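Local coordinates for protein esterase (Thermotoga maritima, PDB 3DOH) that is a thermostable esterase that hydrolyses carboxylic esters, probably through the serine-based chemistry of alpha/beta hydrolases, and carries an immunoglobulin-like domain at its N-terminal end, at residues V112-P117 with V126-S131; V26-V31 with G78-L83; I311-A316 with V341-Y346. All blocks are in the same frame, centred on the assembly; numbering follows the deposited sequence.

Interaction 1. Residues V112-P117 with V126-S131; sequences VSQLVP and VEPFTS
The Phe-129 ring lies against the aliphatic start of Gln-114, whose CB stands 3.9 Å from ring atom CE2. The two side chains cross at about a right angle, with the amide plane of Gln-114 perpendicular to the ring. CG of Gln-114 is anti to its backbone N (chi1 -174°), and the extended chain runs on past the strand end to the loop. There NE2 donates to Val-126 O at 3.2 Å; the acceptor lies in the amide plane, while NE2 sits above the carbonyl plane. OE1 of Gln-114 turns to Tyr-29 OH, so this one amide links the strand end, the loop and strand 19-29. Strands 110-114 and 129-139 pair antiparallel in the beta sandwich of the immunoglobulin-like domain, Gln-114 and Phe-129 forming a hydrogen-bonded pair through Gln-114 N to Phe-129 O (3.1 Å) and Phe-129 N to Gln-114 O. At the next hydrogen-bonded pair, Val-112 N reaches Ser-131 O at 2.7 Å; the return bond is weak. On the other face of the sheet Ser-113 OG and Thr-130 OG1 share a hydrogen bond of 2.8 Å, and a water joins Thr-130 OG1 to Gln-114 O. Beyond the paired residues, Pro-117 CG rests 4.0 Å from Pro-128 CD. Leu-115 of the second subunit packs on Leu-115 and Thr-130 here.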
loop_
_atom_site.group_PDB
_atom_site.type_symbol
_atom_site.label_atom_id
_atom_site.label_comp_id
_atom_site.label_asym_id
_atom_site.label_seq_id
_atom_site.Cartn_x
_atom_site.Cartn_y
_atom_site.Cartn_z
ATOM N N VAL A 112 -11.101 -28.885 -10.514
ATOM C CA VAL A 112 -11.286 -28.672 -9.127
ATOM C C VAL A 112 -10.451 -29.672 -8.383
ATOM O O VAL A 112 -10.333 -30.831 -8.818
ATOM C CB VAL A 112 -12.739 -28.935 -8.752
ATOM C CG1 VAL A 112 -12.972 -28.799 -7.221
ATOM C CG2 VAL A 112 -13.631 -28.004 -9.501
ATOM N N SER A 113 -9.899 -29.248 -7.242
ATOM C CA SER A 113 -9.194 -30.164 -6.376
ATOM C C SER A 113 -9.461 -30.059 -4.894
ATOM O O SER A 113 -9.520 -28.972 -4.319
ATOM C CB SER A 113 -7.710 -30.006 -6.568
ATOM O OG SER A 113 -7.317 -30.821 -7.624
ATOM N N GLN A 114 -9.567 -31.224 -4.278
ATOM C CA GLN A 114 -9.346 -31.330 -2.867
ATOM C C GLN A 114 -7.916 -31.696 -2.676
ATOM O O GLN A 114 -7.506 -32.727 -3.130
ATOM C CB GLN A 114 -10.201 -32.418 -2.281
ATOM C CG GLN A 114 -10.097 -32.444 -0.808
ATOM C CD GLN A 114 -10.438 -33.781 -0.315
ATOM O OE1 GLN A 114 -11.466 -34.324 -0.697
ATOM N NE2 GLN A 114 -9.573 -34.357 0.519
ATOM N N LEU A 115 -7.163 -30.862 -1.980
ATOM C CA LEU A 115 -5.716 -30.946 -1.999
ATOM C C LEU A 115 -5.115 -31.776 -0.881
ATOM O O LEU A 115 -4.020 -32.323 -1.019
ATOM C CB LEU A 115 -5.135 -29.549 -1.922
ATOM C CG LEU A 115 -5.492 -28.665 -3.093
ATOM C CD1 LEU A 115 -5.184 -27.179 -2.808
ATOM C CD2 LEU A 115 -4.753 -29.159 -4.300
ATOM N N VAL A 116 -5.821 -31.819 0.235
ATOM C CA VAL A 116 -5.355 -32.455 1.431
ATOM C C VAL A 116 -6.463 -33.391 1.837
ATOM O O VAL A 116 -7.622 -33.215 1.396
ATOM C CB VAL A 116 -5.169 -31.438 2.550
ATOM C CG1 VAL A 116 -3.996 -30.525 2.244
ATOM C CG2 VAL A 116 -6.465 -30.657 2.814
ATOM N N PRO A 117 -6.148 -34.382 2.687
ATOM C CA PRO A 117 -7.221 -35.264 3.105
ATOM C C PRO A 117 -8.233 -34.436 3.883
ATOM O O PRO A 117 -7.902 -33.336 4.294
ATOM C CB PRO A 117 -6.498 -36.277 4.003
ATOM C CG PRO A 117 -5.059 -36.208 3.580
ATOM C CD PRO A 117 -4.865 -34.757 3.301
ATOM N N VAL A 126 -11.288 -38.711 3.752
ATOM C CA VAL A 126 -11.444 -38.739 2.281
ATOM C C VAL A 126 -10.138 -38.237 1.657
ATOM O O VAL A 126 -9.615 -37.203 2.053
ATOM C CB VAL A 126 -12.651 -37.913 1.760
ATOM C CG1 VAL A 126 -12.892 -38.206 0.271
ATOM C CG2 VAL A 126 -13.919 -38.207 2.569
ATOM N N GLU A 127 -9.591 -38.996 0.724
ATOM C CA GLU A 127 -8.295 -38.660 0.157
ATOM C C GLU A 127 -8.427 -37.592 -0.942
ATOM O O GLU A 127 -9.487 -37.464 -1.571
ATOM C CB GLU A 127 -7.563 -39.930 -0.338
ATOM C CG GLU A 127 -7.130 -40.919 0.791
ATOM C CD GLU A 127 -6.009 -40.378 1.719
ATOM O OE1 GLU A 127 -4.958 -39.950 1.202
ATOM O OE2 GLU A 127 -6.170 -40.382 2.969
ATOM N N PRO A 128 -7.368 -36.783 -1.137
ATOM C CA PRO A 128 -7.278 -35.841 -2.260
ATOM C C PRO A 128 -7.762 -36.397 -3.630
ATOM O O PRO A 128 -7.543 -37.574 -3.949
ATOM C CB PRO A 128 -5.793 -35.535 -2.313
ATOM C CG PRO A 128 -5.336 -35.657 -0.911
ATOM C CD PRO A 128 -6.197 -36.690 -0.248
ATOM N N PHE A 129 -8.436 -35.554 -4.413
ATOM C CA PHE A 129 -8.855 -35.904 -5.778
ATOM C C PHE A 129 -8.760 -34.672 -6.660
ATOM O O PHE A 129 -8.716 -33.552 -6.170
ATOM C CB PHE A 129 -10.299 -36.469 -5.814
ATOM C CG PHE A 129 -11.373 -35.403 -5.789
ATOM C CD1 PHE A 129 -11.788 -34.766 -6.988
ATOM C CD2 PHE A 129 -11.941 -34.998 -4.579
ATOM C CE1 PHE A 129 -12.748 -33.784 -6.965
ATOM C CE2 PHE A 129 -12.881 -34.003 -4.546
ATOM C CZ PHE A 129 -13.299 -33.404 -5.737
ATOM N N THR A 130 -8.761 -34.881 -7.966
ATOM C CA THR A 130 -8.751 -33.789 -8.924
ATOM C C THR A 130 -9.664 -34.199 -10.035
ATOM O O THR A 130 -9.768 -35.374 -10.333
ATOM C CB THR A 130 -7.372 -33.562 -9.489
ATOM O OG1 THR A 130 -6.466 -33.383 -8.407
ATOM C CG2 THR A 130 -7.341 -32.322 -10.366
ATOM N N SER A 131 -10.329 -33.227 -10.654
ATOM C CA SER A 131 -11.450 -33.509 -11.543
ATOM C C SER A 131 -11.838 -32.282 -12.363
ATOM O O SER A 131 -11.861 -31.163 -11.852
ATOM C CB SER A 131 -12.656 -34.009 -10.743
ATOM O OG SER A 131 -13.755 -34.284 -11.595
HETATM O O HOH W 1 -6.036 -33.506 -5.633
#

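Interaction 2. Residues V26-V31 with G78-L83; sequences VIEYPV and GKYVVL
Glu-28 and Tyr-80 lie side by side and point the same way, the carboxylate turned only 22° from the ring plane. Glu-28 has CG anti to its backbone N (chi1 179°), which starts its chain alongside the Tyr-80 ring. CB of Glu-28 is 3.8 Å from ring atom CE1 of Tyr-80, and at the far end OE2 of Glu-28 comes to 3.0 Å from Tyr-80 OH. The same OE2 has Lys-79 NZ at 3.8 Å, a long salt bridge. Val-26 touches the Tyr-80 ring obliquely, its CG1 3.7 Å from CD1, while its other methyl, CG2, meets CG2 of Val-82. An alanine in place of Tyr-80 would take away the ring and hydroxyl and would probably leave a gap beside Val-26 CG1 and the carbon chain of Glu-28, with the carboxylate freer to turn. Behind these side chains is an antiparallel pairing of strands 19-29 and 80-85 within the beta sandwich of the immunoglobulin-like domain. Ile-27 and Val-81 exchange two nearly straight bonds, Ile-27 N to Val-81 O at 2.7 Å and Val-81 N to Ile-27 O at 2.8 Å; Tyr-29 N adds a third, to Lys-79 O. The opposite face of the pair is largely apolar: Tyr-29 CE2 packs 3.8 Å from Val-81 CG2, Ile-27 CG2 covers one face of the Tyr-29 ring off-centre, and Ile-27 CD1 touches Leu-83 CD1. Phe-43 of strand 43-48 packs on Ile-27, Tyr-29 and Leu-83. Further out, Lys-79 N is held by Asn-65 OD1 at the bend that leads into strand 80-85.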
loop_
_atom_site.group_PDB
_atom_site.type_symbol
_atom_site.label_atom_id
_atom_site.label_comp_id
_atom_site.label_asym_id
_atom_site.label_seq_id
_atom_site.Cartn_x
_atom_site.Cartn_y
_atom_site.Cartn_z
ATOM N N VAL A 26 -19.916 -27.044 -6.219
ATOM C CA VAL A 26 -20.428 -28.005 -5.234
ATOM C C VAL A 26 -19.956 -29.435 -5.526
ATOM O O VAL A 26 -20.174 -29.973 -6.621
ATOM C CB VAL A 26 -21.975 -27.991 -5.180
ATOM C CG1 VAL A 26 -22.496 -29.130 -4.354
ATOM C CG2 VAL A 26 -22.490 -26.670 -4.609
ATOM N N ILE A 27 -19.328 -30.057 -4.538
ATOM C CA ILE A 27 -18.828 -31.420 -4.690
ATOM C C ILE A 27 -19.724 -32.357 -3.897
ATOM O O ILE A 27 -19.963 -32.113 -2.728
ATOM C CB ILE A 27 -17.367 -31.561 -4.178
ATOM C CG1 ILE A 27 -16.468 -30.437 -4.765
ATOM C CG2 ILE A 27 -16.870 -33.007 -4.421
ATOM C CD1 ILE A 27 -15.212 -30.109 -3.998
ATOM N N GLU A 28 -20.242 -33.402 -4.543
ATOM C CA GLU A 28 -21.020 -34.431 -3.832
ATOM C C GLU A 28 -20.090 -35.574 -3.479
ATOM O O GLU A 28 -19.647 -36.327 -4.362
ATOM C CB GLU A 28 -22.226 -34.953 -4.638
ATOM C CG GLU A 28 -23.011 -36.049 -3.883
ATOM C CD GLU A 28 -24.390 -36.399 -4.487
ATOM O OE1 GLU A 28 -24.551 -36.542 -5.720
ATOM O OE2 GLU A 28 -25.335 -36.548 -3.690
ATOM N N TYR A 29 -19.796 -35.681 -2.190
ATOM C CA TYR A 29 -18.958 -36.734 -1.657
ATOM C C TYR A 29 -19.725 -38.045 -1.418
ATOM O O TYR A 29 -20.943 -38.014 -1.223
ATOM C CB TYR A 29 -18.316 -36.229 -0.370
ATOM C CG TYR A 29 -17.090 -35.375 -0.649
ATOM C CD1 TYR A 29 -15.854 -35.969 -0.929
ATOM C CD2 TYR A 29 -17.166 -33.978 -0.653
ATOM C CE1 TYR A 29 -14.723 -35.196 -1.185
ATOM C CE2 TYR A 29 -16.043 -33.192 -0.899
ATOM C CZ TYR A 29 -14.823 -33.803 -1.169
ATOM O OH TYR A 29 -13.697 -33.038 -1.433
ATOM N N PRO A 30 -19.013 -39.210 -1.443
ATOM C CA PRO A 30 -19.697 -40.499 -1.187
ATOM C C PRO A 30 -20.323 -40.622 0.235
ATOM O O PRO A 30 -21.380 -41.220 0.371
ATOM C CB PRO A 30 -18.595 -41.556 -1.460
ATOM C CG PRO A 30 -17.526 -40.851 -2.235
ATOM C CD PRO A 30 -17.572 -39.430 -1.726
ATOM N N VAL A 31 -19.682 -40.060 1.262
ATOM C CA VAL A 31 -20.356 -39.841 2.554
ATOM C C VAL A 31 -20.629 -38.385 2.852
ATOM O O VAL A 31 -20.343 -37.482 2.042
ATOM C CB VAL A 31 -19.577 -40.347 3.761
ATOM C CG1 VAL A 31 -20.396 -41.435 4.524
ATOM C CG2 VAL A 31 -18.143 -40.765 3.369
ATOM N N GLY A 78 -22.819 -32.515 5.509
ATOM C CA GLY A 78 -23.561 -33.372 4.584
ATOM C C GLY A 78 -22.707 -33.905 3.457
ATOM O O GLY A 78 -21.496 -33.745 3.456
ATOM N N LYS A 79 -23.339 -34.535 2.478
ATOM C CA LYS A 79 -22.585 -35.042 1.342
ATOM C C LYS A 79 -22.182 -33.927 0.371
ATOM O O LYS A 79 -21.314 -34.121 -0.491
ATOM C CB LYS A 79 -23.334 -36.192 0.638
ATOM C CG LYS A 79 -24.694 -35.822 0.065
ATOM C CD LYS A 79 -25.764 -36.851 0.438
ATOM C CE LYS A 79 -25.848 -37.975 -0.591
ATOM N NZ LYS A 79 -27.286 -38.300 -0.958
ATOM N N TYR A 80 -22.780 -32.753 0.498
ATOM C CA TYR A 80 -22.405 -31.684 -0.416
ATOM C C TYR A 80 -21.423 -30.715 0.214
ATOM O O TYR A 80 -21.650 -30.202 1.323
ATOM C CB TYR A 80 -23.631 -30.933 -0.906
ATOM C CG TYR A 80 -24.583 -31.776 -1.682
ATOM C CD1 TYR A 80 -24.346 -32.045 -3.019
ATOM C CD2 TYR A 80 -25.724 -32.315 -1.084
ATOM C CE1 TYR A 80 -25.216 -32.817 -3.765
ATOM C CE2 TYR A 80 -26.612 -33.116 -1.827
ATOM C CZ TYR A 80 -26.340 -33.349 -3.177
ATOM O OH TYR A 80 -27.157 -34.121 -3.953
ATOM N N VAL A 81 -20.329 -30.464 -0.490
ATOM C CA VAL A 81 -19.395 -29.442 -0.079
ATOM C C VAL A 81 -19.436 -28.293 -1.094
ATOM O O VAL A 81 -19.241 -28.480 -2.314
ATOM C CB VAL A 81 -17.972 -30.023 0.140
ATOM C CG1 VAL A 81 -16.902 -28.918 0.176
ATOM C CG2 VAL A 81 -17.949 -30.862 1.414
ATOM N N VAL A 82 -19.728 -27.114 -0.548
ATOM C CA VAL A 82 -19.810 -25.889 -1.285
ATOM C C VAL A 82 -18.534 -25.093 -1.151
ATOM O O VAL A 82 -18.061 -24.817 -0.051
ATOM C CB VAL A 82 -20.972 -25.009 -0.785
ATOM C CG1 VAL A 82 -20.924 -23.576 -1.445
ATOM C CG2 VAL A 82 -22.293 -25.671 -1.089
ATOM N N LEU A 83 -18.004 -24.708 -2.299
ATOM C CA LEU A 83 -16.862 -23.833 -2.374
ATOM C C LEU A 83 -17.379 -22.577 -3.018
ATOM O O LEU A 83 -17.717 -22.591 -4.196
ATOM C CB LEU A 83 -15.816 -24.440 -3.315
ATOM C CG LEU A 83 -15.257 -25.832 -3.016
ATOM C CD1 LEU A 83 -14.272 -26.165 -4.080
ATOM C CD2 LEU A 83 -14.614 -25.880 -1.634
#

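Interaction 3. Residues I311-A316 with V341-Y346; sequences IWVFHA and VRYTEY
Trp-312 holds CG anti to its backbone N (chi1 -172°), and Arg-342 holds its CG anti to the carbonyl carbon (chi1 -59°); from there the arginine chain, extended to NE, runs over one face of the indole. Arg-342 CB sits 3.7 Å from the centroid of the five-membered ring, almost on the ring normal, in a CH-pi contact. CD follows over the rim at 3.5 Å from CE3 of Trp-312. The guanidinium plane is turned 57° from the indole, with NH1 3.4 Å from CZ3. Phe-314 CZ lies against the opposite indole face, again toward the rim. In the plane of the ring, Trp-312 NE1 donates to Thr-344 OG1 at 2.9 Å, which ties down the rotation of the indole. Thr-344 CB in turn packs 3.8 Å from Phe-314 CE2.

Strands 311-316 and 341-346 run parallel, as the two strands of a beta-alpha-beta unit whose connecting helix is 325-336, in the alpha/beta hydrolase sheet. Their backbone bonds alternate in the parallel manner: Arg-342 N to Ile-311 O, Val-313 N to Arg-342 O at 2.8 Å, and a longer Thr-344 N to Val-313 O.

The face that carries Val-313 and Tyr-343 meets helix 325-336. Here Tyr-343 CD1 presses on Val-313 CB at 3.6 Å, and the Tyr-343 hydroxyl donates to Glu-345 OE1, while the other oxygen of that carboxylate forms a salt bridge with Arg-328 of the helix. The side chain of His-315 touches residues of what is probably the Ser-His-Asp catalytic triad. On the Trp-312 face, helix 369-376 adds Trp-374 edge-to-face with the indole, and Tyr-346 OH is hydrogen-bonded to Thr-365.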
loop_
_atom_site.group_PDB
_atom_site.type_symbol
_atom_site.label_atom_id
_atom_site.label_comp_id
_atom_site.label_asym_id
_atom_site.label_seq_id
_atom_site.Cartn_x
_atom_site.Cartn_y
_atom_site.Cartn_z
ATOM N N ILE A 311 -44.810 4.808 -17.975
ATOM C CA ILE A 311 -43.530 4.500 -18.587
ATOM C C ILE A 311 -42.436 5.082 -17.717
ATOM O O ILE A 311 -42.486 6.245 -17.371
ATOM C CB ILE A 311 -43.440 5.142 -20.028
ATOM C CG1 ILE A 311 -44.469 4.480 -20.963
ATOM C CG2 ILE A 311 -42.014 5.055 -20.594
ATOM C CD1 ILE A 311 -44.572 5.065 -22.365
ATOM N N TRP A 312 -41.422 4.296 -17.375
ATOM C CA TRP A 312 -40.302 4.841 -16.620
ATOM C C TRP A 312 -39.051 4.580 -17.448
ATOM O O TRP A 312 -38.587 3.447 -17.576
ATOM C CB TRP A 312 -40.237 4.232 -15.225
ATOM C CG TRP A 312 -39.233 4.857 -14.323
ATOM C CD1 TRP A 312 -38.161 5.604 -14.690
ATOM C CD2 TRP A 312 -39.166 4.742 -12.891
ATOM N NE1 TRP A 312 -37.440 5.986 -13.581
ATOM C CE2 TRP A 312 -38.039 5.473 -12.465
ATOM C CE3 TRP A 312 -39.957 4.100 -11.928
ATOM C CZ2 TRP A 312 -37.679 5.586 -11.114
ATOM C CZ3 TRP A 312 -39.600 4.207 -10.577
ATOM C CH2 TRP A 312 -38.472 4.939 -10.189
ATOM N N VAL A 313 -38.546 5.649 -18.048
ATOM C CA VAL A 313 -37.371 5.617 -18.899
ATOM C C VAL A 313 -36.063 5.736 -18.074
ATOM O O VAL A 313 -36.007 6.445 -17.069
ATOM C CB VAL A 313 -37.457 6.788 -19.879
ATOM C CG1 VAL A 313 -36.329 6.747 -20.916
ATOM C CG2 VAL A 313 -38.800 6.795 -20.569
ATOM N N PHE A 314 -35.020 5.036 -18.503
ATOM C CA PHE A 314 -33.710 5.068 -17.860
ATOM C C PHE A 314 -32.666 5.209 -18.991
ATOM O O PHE A 314 -32.834 4.602 -20.081
ATOM C CB PHE A 314 -33.448 3.767 -17.061
ATOM C CG PHE A 314 -34.316 3.593 -15.836
ATOM C CD1 PHE A 314 -35.619 3.095 -15.940
ATOM C CD2 PHE A 314 -33.838 3.930 -14.564
ATOM C CE1 PHE A 314 -36.430 2.937 -14.770
ATOM C CE2 PHE A 314 -34.657 3.769 -13.398
ATOM C CZ PHE A 314 -35.937 3.278 -13.504
ATOM N N HIS A 315 -31.602 5.990 -18.748
ATOM C CA HIS A 315 -30.517 6.196 -19.709
ATOM C C HIS A 315 -29.372 6.832 -18.917
ATOM O O HIS A 315 -29.603 7.469 -17.901
ATOM C CB HIS A 315 -30.978 7.176 -20.793
ATOM C CG HIS A 315 -30.383 6.927 -22.145
ATOM N ND1 HIS A 315 -29.022 6.860 -22.366
ATOM C CD2 HIS A 315 -30.968 6.778 -23.356
ATOM C CE1 HIS A 315 -28.800 6.651 -23.649
ATOM N NE2 HIS A 315 -29.963 6.616 -24.272
ATOM N N ALA A 316 -28.133 6.677 -19.358
ATOM C CA ALA A 316 -27.043 7.383 -18.689
ATOM C C ALA A 316 -26.639 8.508 -19.593
ATOM O O ALA A 316 -26.507 8.313 -20.819
ATOM C CB ALA A 316 -25.874 6.479 -18.430
ATOM N N VAL A 341 -45.255 9.546 -17.276
ATOM C CA VAL A 341 -43.863 9.206 -17.582
ATOM C C VAL A 341 -42.951 9.579 -16.421
ATOM O O VAL A 341 -43.037 10.697 -15.938
ATOM C CB VAL A 341 -43.357 9.928 -18.866
ATOM C CG1 VAL A 341 -43.304 11.437 -18.672
ATOM C CG2 VAL A 341 -42.002 9.403 -19.289
ATOM N N ARG A 342 -42.090 8.648 -15.983
ATOM C CA ARG A 342 -40.923 8.938 -15.128
ATOM C C ARG A 342 -39.607 8.763 -15.893
ATOM O O ARG A 342 -39.529 8.076 -16.930
ATOM C CB ARG A 342 -40.861 8.033 -13.911
ATOM C CG ARG A 342 -42.044 8.090 -12.984
ATOM C CD ARG A 342 -41.846 7.101 -11.851
ATOM N NE ARG A 342 -42.909 7.299 -10.891
ATOM C CZ ARG A 342 -42.860 6.954 -9.599
ATOM N NH1 ARG A 342 -41.775 6.366 -9.077
ATOM N NH2 ARG A 342 -43.926 7.211 -8.829
ATOM N N TYR A 343 -38.567 9.387 -15.346
ATOM C CA TYR A 343 -37.280 9.481 -15.984
ATOM C C TYR A 343 -36.209 9.730 -14.958
ATOM O O TYR A 343 -36.189 10.780 -14.295
ATOM C CB TYR A 343 -37.247 10.611 -17.020
ATOM C CG TYR A 343 -35.991 10.638 -17.836
ATOM C CD1 TYR A 343 -35.519 9.484 -18.488
ATOM C CD2 TYR A 343 -35.284 11.809 -17.979
ATOM C CE1 TYR A 343 -34.341 9.517 -19.232
ATOM C CE2 TYR A 343 -34.130 11.869 -18.730
ATOM C CZ TYR A 343 -33.645 10.745 -19.359
ATOM O OH TYR A 343 -32.453 10.854 -20.106
ATOM N N THR A 344 -35.336 8.731 -14.851
ATOM C CA THR A 344 -34.116 8.762 -14.106
ATOM C C THR A 344 -33.009 8.752 -15.158
ATOM O O THR A 344 -32.920 7.800 -15.929
ATOM C CB THR A 344 -34.029 7.477 -13.286
ATOM O OG1 THR A 344 -35.189 7.381 -12.465
ATOM C CG2 THR A 344 -32.791 7.459 -12.411
ATOM N N GLU A 345 -32.185 9.803 -15.203
ATOM C CA GLU A 345 -31.023 9.851 -16.087
ATOM C C GLU A 345 -29.765 9.907 -15.263
ATOM O O GLU A 345 -29.453 10.947 -14.659
ATOM C CB GLU A 345 -31.063 11.059 -16.989
ATOM C CG GLU A 345 -29.912 11.144 -17.978
ATOM C CD GLU A 345 -29.896 12.469 -18.756
ATOM O OE1 GLU A 345 -30.910 12.822 -19.403
ATOM O OE2 GLU A 345 -28.867 13.180 -18.710
ATOM N N TYR A 346 -29.052 8.788 -15.249
ATOM C CA TYR A 346 -27.774 8.662 -14.572
ATOM C C TYR A 346 -26.728 9.706 -15.018
ATOM O O TYR A 346 -26.321 9.727 -16.188
ATOM C CB TYR A 346 -27.219 7.228 -14.752
ATOM C CG TYR A 346 -28.144 6.142 -14.243
ATOM C CD1 TYR A 346 -28.354 5.981 -12.873
ATOM C CD2 TYR A 346 -28.810 5.283 -15.125
ATOM C CE1 TYR A 346 -29.211 5.002 -12.368
ATOM C CE2 TYR A 346 -29.673 4.280 -14.643
ATOM C CZ TYR A 346 -29.862 4.154 -13.250
ATOM O OH TYR A 346 -30.699 3.205 -12.726
#

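Interactions 1 and 2 both belong to the beta sandwich of the N-terminal immunoglobulin-like domain, with centres about 12 Å apart. They touch directly: Tyr-29 of interaction 2 reaches Gln-114, Val-126 and Phe-129 of interaction 1, so that side chains of the two strand pairs meet in the sandwich interior. Along the chain, 26-31 with 78-83 closes before 112-117 with 126-131 opens, and 311-316 with 341-346 comes last. Interaction 3 lies in the hydrolase sheet, on the opposite side of the chain's centre, its centre about 51 Å from that of interaction 1 and 46 Å from that of interaction 2. Within one chain, the contact next to the probable catalytic triad is thus far from these two.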